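UPF0062 protein MJ1593 (Methanocaldococcus jannaschii, PDB 2YX5) is of unknown function but belongs to the PurS family of small alpha/beta proteins, with four copies joined in the assembly. Local coordinates at residues Arg20-Ala25 with Val37-Met42; Ile43-Glu48 with Glu60-Lys65. All blocks are in the same frame, centred on the assembly; numbering follows the deposited sequence.

Interaction 1. Residues Arg20-Ala25 with Val37-Met42; sequences RTIQRA and VQTYKM
Ile-22 and Val-37 meet where helix 17-28 lies against strand 34-47, in a small alpha/beta fold with a three-stranded antiparallel sheet. The helix runs at 139° to the strand, and the two axes come within 7.2 Å at these segments. The tight part is wholly apolar. The side chains of Ile-22 and Val-37 cross at about a right angle, so that Ile-22 CG2 rests against both branches of the valine, 3.8 Å from Val-37 CG1. At chi1 173°, Val-37 places CG2 beside its own backbone N, and this methyl lies 4.0 Å from Gln-23 CA. The delta methyl of Ile-22 goes further along the strand and meets Thr-39 tip to tip, with 3.7 Å between Ile-22 CD1 and Thr-39 CG2. Thr-39 thus offers its methyl to the helix, while its hydroxyl bonds to Asn-16 just before the helix. Thr-21 of the third subunit also packs on Ile-22.

The looser, partly exposed side begins at Gln-23, which meets Val-37 CG2 mainly through CA and CB; its amide skirts the strand without a hydrogen bond, NE2 4.2 Å from Val-37 N. Arg-20 and Arg-24, also partly exposed, do not reach the strand; Leu-66 of the fourth subunit packs on Arg-20 and Leu-29 of the third on Arg-24. Arg-20 O takes two bonds from opposite faces of its plane, one from the backbone N of Arg-24. Arg-24 NH1 makes the other, 3.0 Å from Arg-20 O, above the carbonyl plane but almost exactly in its own guanidinium plane.

Interaction 2. Residues Ile43-Glu48 with Glu60-Lys65; sequences IDIIME and EEMCKK
Met-47 has CG wedged between its backbone N and carbonyl carbon (chi1 48°), while Met-62 has CG beside its backbone N and anti to the carbonyl carbon (chi1 -66°). Both thioethers then bend at chi3, and the two chains reach toward each other tip to tip between strand 34-47 and helix 52-67, which meet as a helix packed on a face of the antiparallel sheet. The backbones stand well apart. Even the nearest pair of alpha carbons, Ile-45 CA and Met-62 CA, is 10.5 Å apart, so it takes long side chains to bridge them.

Met-62 is the one helix residue of the segment to make contact, and it does so with two residues of the same strand. Its methyl faces Met-47, with Met-62 CE 4.0 Å from Met-47 SD. The methyl-to-methyl distance, 3.3 Å from Met-47 CE to Met-62 CE, is shorter than usual for two carbons, and its exact value is doubtful. Two residues earlier on the strand, Ile-45 brings its delta methyl to the sulfur of Met-62, with Ile-45 CD1 4.1 Å from Met-62 SD; here the side chains slide past each other in opposite directions.

Val-55 and Val-59, earlier on the helix, also pack on Met-47, and Phe-31 of the second subunit packs on Met-62, so the buried cluster spans a subunit interface. Strand and helix exchange no hydrogen bond between these segments. Methyls and thioether sulfurs imply a contact held by dispersion and burial, which probably leaves the direction of approach less strictly set than a hydrogen bond would.

How the interactions relate
Interactions 1 and 2 divide strand 34-47 between two helices: the first uses 37-42 against helix 17-28, the second the strand's last residues, 43-47, against helix 52-67. The strand segments adjoin in sequence, yet the centres of the two contacts are about 24 Å apart and lie on opposite sides of the chain's centre. The strand residues that touch, Val-37, Thr-39, Ile-45 and Met-47, are all odd-numbered, as expected when alternate residues of one strand turn to its helix-covered face. Along nearly this whole length the strand also pairs antiparallel with a strand of the second subunit, so both helices pack on a strand through which the sheet runs on into that subunit.

Interaction 1. Residues Arg20-Ala25 with Val37-Met42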
ATOM      1  N   ARG A  20      -0.480  11.518  -7.761  1.00 41.69           N
ATOM      2  CA  ARG A  20      -1.307  12.145  -8.771  1.00 47.58           C
ATOM      3  C   ARG A  20      -2.788  11.966  -8.475  1.00 46.08           C
ATOM      4  O   ARG A  20      -3.577  12.896  -8.615  1.00 43.56           O
ATOM      5  CB  ARG A  20      -0.950  11.573 -10.137  1.00 43.68           C
ATOM      6  CG  ARG A  20       0.479  11.927 -10.530  1.00 50.47           C
ATOM      7  CD  ARG A  20       1.053  10.921 -11.499  1.00 63.66           C
ATOM      8  NE  ARG A  20       0.186  10.745 -12.655  1.00 76.90           N
ATOM      9  CZ  ARG A  20       0.054  11.625 -13.645  1.00 77.42           C
ATOM     10  NH1 ARG A  20       0.742  12.766 -13.627  1.00 71.54           N
ATOM     11  NH2 ARG A  20      -0.761  11.356 -14.662  1.00 64.92           N
ATOM     12  N   THR A  21      -3.153  10.778  -8.024  1.00 37.74           N
ATOM     13  CA  THR A  21      -4.540  10.481  -7.722  1.00 39.50           C
ATOM     14  C   THR A  21      -5.046  11.303  -6.562  1.00 42.70           C
ATOM     15  O   THR A  21      -6.152  11.845  -6.597  1.00 53.09           O
ATOM     16  CB  THR A  21      -4.708   9.000  -7.386  1.00 41.94           C
ATOM     17  OG1 THR A  21      -4.279   8.236  -8.508  1.00 38.28           O
ATOM     18  CG2 THR A  21      -6.165   8.665  -7.058  1.00 40.08           C
ATOM     19  N   ILE A  22      -4.247  11.378  -5.522  1.00 39.36           N
ATOM     20  CA  ILE A  22      -4.650  12.133  -4.370  1.00 47.45           C
ATOM     21  C   ILE A  22      -4.858  13.593  -4.745  1.00 42.84           C
ATOM     22  O   ILE A  22      -5.844  14.206  -4.335  1.00 40.45           O
ATOM     23  CB  ILE A  22      -3.613  11.995  -3.253  1.00 42.41           C
ATOM     24  CG1 ILE A  22      -3.654  10.555  -2.731  1.00 50.75           C
ATOM     25  CG2 ILE A  22      -3.891  13.002  -2.155  1.00 28.44           C
ATOM     26  CD1 ILE A  22      -2.606  10.201  -1.715  1.00 42.08           C
ATOM     27  N   GLN A  23      -3.942  14.133  -5.547  1.00 44.10           N
ATOM     28  CA  GLN A  23      -4.039  15.519  -5.966  1.00 51.28           C
ATOM     29  C   GLN A  23      -5.368  15.783  -6.667  1.00 52.90           C
ATOM     30  O   GLN A  23      -6.166  16.628  -6.237  1.00 48.47           O
ATOM     31  CB  GLN A  23      -2.907  15.856  -6.920  1.00 59.18           C
ATOM     32  CG  GLN A  23      -2.766  17.332  -7.217  1.00 59.92           C
ATOM     33  CD  GLN A  23      -1.931  17.551  -8.443  1.00 70.38           C
ATOM     34  OE1 GLN A  23      -2.368  17.264  -9.547  1.00 85.42           O
ATOM     35  NE2 GLN A  23      -0.714  18.039  -8.261  1.00 77.25           N
ATOM     36  N   ARG A  24      -5.600  15.047  -7.745  1.00 50.35           N
ATOM     37  CA  ARG A  24      -6.816  15.213  -8.518  1.00 59.14           C
ATOM     38  C   ARG A  24      -8.105  15.004  -7.705  1.00 53.50           C
ATOM     39  O   ARG A  24      -9.054  15.795  -7.805  1.00 51.70           O
ATOM     40  CB  ARG A  24      -6.739  14.313  -9.754  1.00 50.75           C
ATOM     41  CG  ARG A  24      -5.647  14.800 -10.711  1.00 48.20           C
ATOM     42  CD  ARG A  24      -5.408  13.826 -11.843  1.00 66.94           C
ATOM     43  NE  ARG A  24      -4.363  14.253 -12.777  1.00 75.22           N
ATOM     44  CZ  ARG A  24      -3.060  14.266 -12.511  1.00 77.95           C
ATOM     45  NH1 ARG A  24      -2.606  13.874 -11.327  1.00 70.60           N
ATOM     46  NH2 ARG A  24      -2.202  14.662 -13.442  1.00 83.44           N
ATOM     47  N   ALA A  25      -8.135  13.971  -6.877  1.00 51.41           N
ATOM     48  CA  ALA A  25      -9.309  13.748  -6.060  1.00 42.61           C
ATOM     49  C   ALA A  25      -9.457  14.931  -5.106  1.00 47.60           C
ATOM     50  O   ALA A  25     -10.571  15.307  -4.746  1.00 37.16           O
ATOM     51  CB  ALA A  25      -9.171  12.448  -5.269  1.00 39.96           C
ATOM     52  N   VAL A  37       0.950  16.623  -4.694  1.00 45.89           N
ATOM     53  CA  VAL A  37       0.983  15.643  -3.609  1.00 45.08           C
ATOM     54  C   VAL A  37       2.027  14.562  -3.871  1.00 43.21           C
ATOM     55  O   VAL A  37       2.253  14.181  -5.002  1.00 48.31           O
ATOM     56  CB  VAL A  37      -0.373  14.960  -3.408  1.00 39.63           C
ATOM     57  CG1 VAL A  37      -0.216  13.839  -2.377  1.00 29.18           C
ATOM     58  CG2 VAL A  37      -1.427  15.986  -2.976  1.00 37.12           C
ATOM     59  N   GLN A  38       2.667  14.081  -2.820  1.00 42.96           N
ATOM     60  CA  GLN A  38       3.670  13.043  -2.964  1.00 40.31           C
ATOM     61  C   GLN A  38       3.443  12.092  -1.798  1.00 47.94           C
ATOM     62  O   GLN A  38       2.986  12.528  -0.749  1.00 40.88           O
ATOM     63  CB  GLN A  38       5.087  13.639  -2.909  1.00 46.32           C
ATOM     64  CG  GLN A  38       5.975  13.282  -4.123  1.00 71.36           C
ATOM     65  CD  GLN A  38       6.204  11.756  -4.319  1.00 86.35           C
ATOM     66  OE1 GLN A  38       5.254  10.986  -4.541  1.00 81.57           O
ATOM     67  NE2 GLN A  38       7.473  11.329  -4.248  1.00 80.86           N
ATOM     68  N   THR A  39       3.732  10.805  -1.984  1.00 39.85           N
ATOM     69  CA  THR A  39       3.539   9.825  -0.923  1.00 42.45           C
ATOM     70  C   THR A  39       4.772   8.972  -0.666  1.00 47.42           C
ATOM     71  O   THR A  39       5.586   8.749  -1.551  1.00 41.23           O
ATOM     72  CB  THR A  39       2.323   8.922  -1.207  1.00 51.51           C
ATOM     73  OG1 THR A  39       2.468   8.301  -2.480  1.00 41.59           O
ATOM     74  CG2 THR A  39       1.045   9.746  -1.206  1.00 43.66           C
ATOM     75  N   TYR A  40       4.888   8.497   0.569  1.00 39.56           N
ATOM     76  CA  TYR A  40       6.039   7.722   1.016  1.00 42.58           C
ATOM     77  C   TYR A  40       5.598   6.674   1.998  1.00 37.09           C
ATOM     78  O   TYR A  40       4.550   6.780   2.628  1.00 39.56           O
ATOM     79  CB  TYR A  40       7.021   8.618   1.775  1.00 50.04           C
ATOM     80  CG  TYR A  40       7.385   9.884   1.079  1.00 63.97           C
ATOM     81  CD1 TYR A  40       8.385   9.892   0.110  1.00 79.91           C
ATOM     82  CD2 TYR A  40       6.716  11.078   1.359  1.00 66.37           C
ATOM     83  CE1 TYR A  40       8.723  11.058  -0.577  1.00 90.46           C
ATOM     84  CE2 TYR A  40       7.042  12.262   0.677  1.00 82.53           C
ATOM     85  CZ  TYR A  40       8.052  12.245  -0.295  1.00 89.16           C
ATOM     86  OH  TYR A  40       8.404  13.384  -1.004  1.00 91.23           O
ATOM     87  N   LYS A  41       6.430   5.668   2.157  1.00 38.80           N
ATOM     88  CA  LYS A  41       6.126   4.651   3.126  1.00 40.23           C
ATOM     89  C   LYS A  41       7.096   4.951   4.269  1.00 40.94           C
ATOM     90  O   LYS A  41       8.289   5.169   4.057  1.00 37.82           O
ATOM     91  CB  LYS A  41       6.367   3.245   2.557  1.00 45.44           C
ATOM     92  CG  LYS A  41       5.734   2.112   3.384  1.00 56.61           C
ATOM     93  CD  LYS A  41       4.213   2.307   3.439  1.00 77.60           C
ATOM     94  CE  LYS A  41       3.485   1.304   4.327  1.00 70.20           C
ATOM     95  NZ  LYS A  41       2.112   1.835   4.633  1.00 69.59           N
ATOM     96  N   MET A  42       6.575   5.017   5.474  1.00 42.98           N
ATOM     97  CA  MET A  42       7.437   5.253   6.596  1.00 47.32           C
ATOM     98  C   MET A  42       7.526   3.955   7.382  1.00 45.72           C
ATOM     99  O   MET A  42       6.519   3.341   7.686  1.00 41.38           O
ATOM    100  CB  MET A  42       6.899   6.385   7.465  1.00 43.31           C
ATOM    101  CG  MET A  42       7.836   6.723   8.628  1.00 69.51           C
ATOM    102  SD  MET A  42       7.585   8.359   9.410  1.00 74.61           S
ATOM    103  CE  MET A  42       6.580   7.890  10.884  1.00 59.42           C
TER

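Interaction 2. Residues Ile43-Glu48 with Glu60-Lys65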
ATOM      1  N   ILE A  43       8.747   3.526   7.674  1.00 44.95           N
ATOM      2  CA  ILE A  43       8.981   2.304   8.437  1.00 42.06           C
ATOM      3  C   ILE A  43       9.841   2.584   9.687  1.00 44.81           C
ATOM      4  O   ILE A  43      11.037   2.917   9.572  1.00 38.61           O
ATOM      5  CB  ILE A  43       9.701   1.241   7.578  1.00 36.98           C
ATOM      6  CG1 ILE A  43       8.842   0.875   6.367  1.00 44.31           C
ATOM      7  CG2 ILE A  43       9.995   0.013   8.411  1.00 37.56           C
ATOM      8  CD1 ILE A  43       9.562   0.040   5.306  1.00 41.32           C
ATOM      9  N   ASP A  44       9.219   2.450  10.863  1.00 38.20           N
ATOM     10  CA  ASP A  44       9.901   2.647  12.130  1.00 35.46           C
ATOM     11  C   ASP A  44      10.438   1.347  12.690  1.00 42.73           C
ATOM     12  O   ASP A  44       9.683   0.453  13.063  1.00 42.69           O
ATOM     13  CB  ASP A  44       8.977   3.281  13.149  1.00 38.63           C
ATOM     14  CG  ASP A  44       8.868   4.780  12.964  1.00 49.07           C
ATOM     15  OD1 ASP A  44       9.458   5.295  11.985  1.00 45.99           O
ATOM     16  OD2 ASP A  44       8.194   5.437  13.789  1.00 43.80           O
ATOM     17  N   ILE A  45      11.752   1.223  12.753  1.00 46.31           N
ATOM     18  CA  ILE A  45      12.311  -0.002  13.276  1.00 40.92           C
ATOM     19  C   ILE A  45      12.896   0.223  14.660  1.00 45.57           C
ATOM     20  O   ILE A  45      13.820   1.018  14.828  1.00 43.06           O
ATOM     21  CB  ILE A  45      13.383  -0.527  12.345  1.00 43.75           C
ATOM     22  CG1 ILE A  45      12.784  -0.715  10.936  1.00 39.33           C
ATOM     23  CG2 ILE A  45      13.965  -1.822  12.926  1.00 40.30           C
ATOM     24  CD1 ILE A  45      13.802  -0.993   9.834  1.00 38.14           C
ATOM     25  N   ILE A  46      12.325  -0.450  15.656  1.00 41.07           N
ATOM     26  CA  ILE A  46      12.823  -0.363  17.024  1.00 43.16           C
ATOM     27  C   ILE A  46      13.772  -1.543  17.249  1.00 51.33           C
ATOM     28  O   ILE A  46      13.376  -2.723  17.186  1.00 45.11           O
ATOM     29  CB  ILE A  46      11.676  -0.367  18.031  1.00 48.89           C
ATOM     30  CG1 ILE A  46      10.838   0.900  17.812  1.00 49.45           C
ATOM     31  CG2 ILE A  46      12.224  -0.446  19.459  1.00 44.74           C
ATOM     32  CD1 ILE A  46       9.585   0.950  18.626  1.00 68.46           C
ATOM     33  N   MET A  47      15.035  -1.206  17.520  1.00 46.94           N
ATOM     34  CA  MET A  47      16.070  -2.231  17.652  1.00 56.89           C
ATOM     35  C   MET A  47      17.182  -1.973  18.683  1.00 59.34           C
ATOM     36  O   MET A  47      17.379  -0.843  19.165  1.00 59.85           O
ATOM     37  CB  MET A  47      16.705  -2.402  16.268  1.00 41.57           C
ATOM     38  CG  MET A  47      17.047  -1.018  15.658  1.00 46.35           C
ATOM     39  SD  MET A  47      17.741  -0.992  13.973  1.00 47.57           S
ATOM     40  CE  MET A  47      18.845  -2.456  14.036  1.00 50.76           C
ATOM     41  N   GLU A  48      17.925  -3.043  18.979  1.00 68.24           N
ATOM     42  CA  GLU A  48      19.052  -3.001  19.906  1.00 63.17           C
ATOM     43  C   GLU A  48      20.366  -2.961  19.126  1.00 69.42           C
ATOM     44  O   GLU A  48      21.125  -1.982  19.209  1.00 59.30           O
ATOM     45  CB  GLU A  48      19.016  -4.223  20.828  1.00 64.11           C
ATOM     46  CG  GLU A  48      17.746  -4.273  21.686  1.00 74.09           C
ATOM     47  CD  GLU A  48      17.786  -5.318  22.791  1.00 80.10           C
ATOM     48  OE1 GLU A  48      18.041  -6.519  22.495  1.00 87.94           O
ATOM     49  OE2 GLU A  48      17.551  -4.931  23.966  1.00 88.01           O
ATOM     50  N   GLU A  60      20.746  -0.215   6.943  1.00 56.54           N
ATOM     51  CA  GLU A  60      21.215   0.025   5.591  1.00 55.52           C
ATOM     52  C   GLU A  60      21.212  -1.319   4.896  1.00 57.85           C
ATOM     53  O   GLU A  60      20.747  -1.431   3.762  1.00 56.84           O
ATOM     54  CB  GLU A  60      22.624   0.595   5.625  1.00 56.69           C
ATOM     55  CG  GLU A  60      22.778   1.878   4.845  1.00 68.80           C
ATOM     56  CD  GLU A  60      23.840   2.781   5.440  1.00 83.43           C
ATOM     57  OE1 GLU A  60      24.969   2.294   5.695  1.00 83.18           O
ATOM     58  OE2 GLU A  60      23.543   3.978   5.653  1.00 83.07           O
ATOM     59  N   GLU A  61      21.724  -2.336   5.591  1.00 49.71           N
ATOM     60  CA  GLU A  61      21.748  -3.688   5.066  1.00 46.53           C
ATOM     61  C   GLU A  61      20.335  -4.254   4.891  1.00 47.55           C
ATOM     62  O   GLU A  61      20.045  -4.921   3.896  1.00 44.62           O
ATOM     63  CB  GLU A  61      22.537  -4.593   5.996  1.00 51.15           C
ATOM     64  CG  GLU A  61      23.994  -4.593   5.715  1.00 71.93           C
ATOM     65  CD  GLU A  61      24.278  -5.130   4.339  1.00 82.37           C
ATOM     66  OE1 GLU A  61      23.892  -6.299   4.088  1.00 77.12           O
ATOM     67  OE2 GLU A  61      24.876  -4.386   3.521  1.00 82.77           O
ATOM     68  N   MET A  62      19.462  -4.008   5.867  1.00 42.27           N
ATOM     69  CA  MET A  62      18.075  -4.483   5.799  1.00 48.57           C
ATOM     70  C   MET A  62      17.421  -3.977   4.515  1.00 46.03           C
ATOM     71  O   MET A  62      16.731  -4.717   3.824  1.00 44.73           O
ATOM     72  CB  MET A  62      17.284  -3.974   7.000  1.00 38.89           C
ATOM     73  CG  MET A  62      17.745  -4.532   8.335  1.00 43.92           C
ATOM     74  SD  MET A  62      16.914  -3.675   9.697  1.00 58.42           S
ATOM     75  CE  MET A  62      18.231  -3.545  10.955  1.00 50.32           C
ATOM     76  N   CYS A  63      17.661  -2.706   4.220  1.00 41.63           N
ATOM     77  CA  CYS A  63      17.139  -2.049   3.036  1.00 48.10           C
ATOM     78  C   CYS A  63      17.714  -2.724   1.810  1.00 54.52           C
ATOM     79  O   CYS A  63      16.981  -3.144   0.909  1.00 50.23           O
ATOM     80  CB  CYS A  63      17.567  -0.566   3.006  1.00 46.20           C
ATOM     81  SG  CYS A  63      16.665   0.564   4.080  1.00 47.72           S
ATOM     82  N   LYS A  64      19.043  -2.806   1.796  1.00 60.25           N
ATOM     83  CA  LYS A  64      19.783  -3.380   0.690  1.00 64.73           C
ATOM     84  C   LYS A  64      19.342  -4.764   0.334  1.00 58.55           C
ATOM     85  O   LYS A  64      19.287  -5.088  -0.840  1.00 62.73           O
ATOM     86  CB  LYS A  64      21.286  -3.411   0.973  1.00 75.66           C
ATOM     87  CG  LYS A  64      22.108  -3.936  -0.207  1.00 90.82           C
ATOM     88  CD  LYS A  64      23.572  -4.162   0.156  1.00101.41           C
ATOM     89  CE  LYS A  64      24.229  -2.891   0.676  1.00108.08           C
ATOM     90  NZ  LYS A  64      24.212  -1.799  -0.332  1.00111.87           N
ATOM     91  N   LYS A  65      19.023  -5.587   1.323  1.00 49.60           N
ATOM     92  CA  LYS A  65      18.610  -6.935   0.986  1.00 53.24           C
ATOM     93  C   LYS A  65      17.144  -7.336   1.223  1.00 53.99           C
ATOM     94  O   LYS A  65      16.797  -8.504   1.062  1.00 54.69           O
ATOM     95  CB  LYS A  65      19.547  -7.946   1.646  1.00 62.41           C
ATOM     96  CG  LYS A  65      19.547  -7.923   3.148  1.00 66.48           C
ATOM     97  CD  LYS A  65      20.389  -9.087   3.707  1.00 83.50           C
ATOM     98  CE  LYS A  65      21.838  -9.082   3.202  1.00 84.04           C
ATOM     99  NZ  LYS A  65      22.610 -10.225   3.769  1.00 90.44           N
TER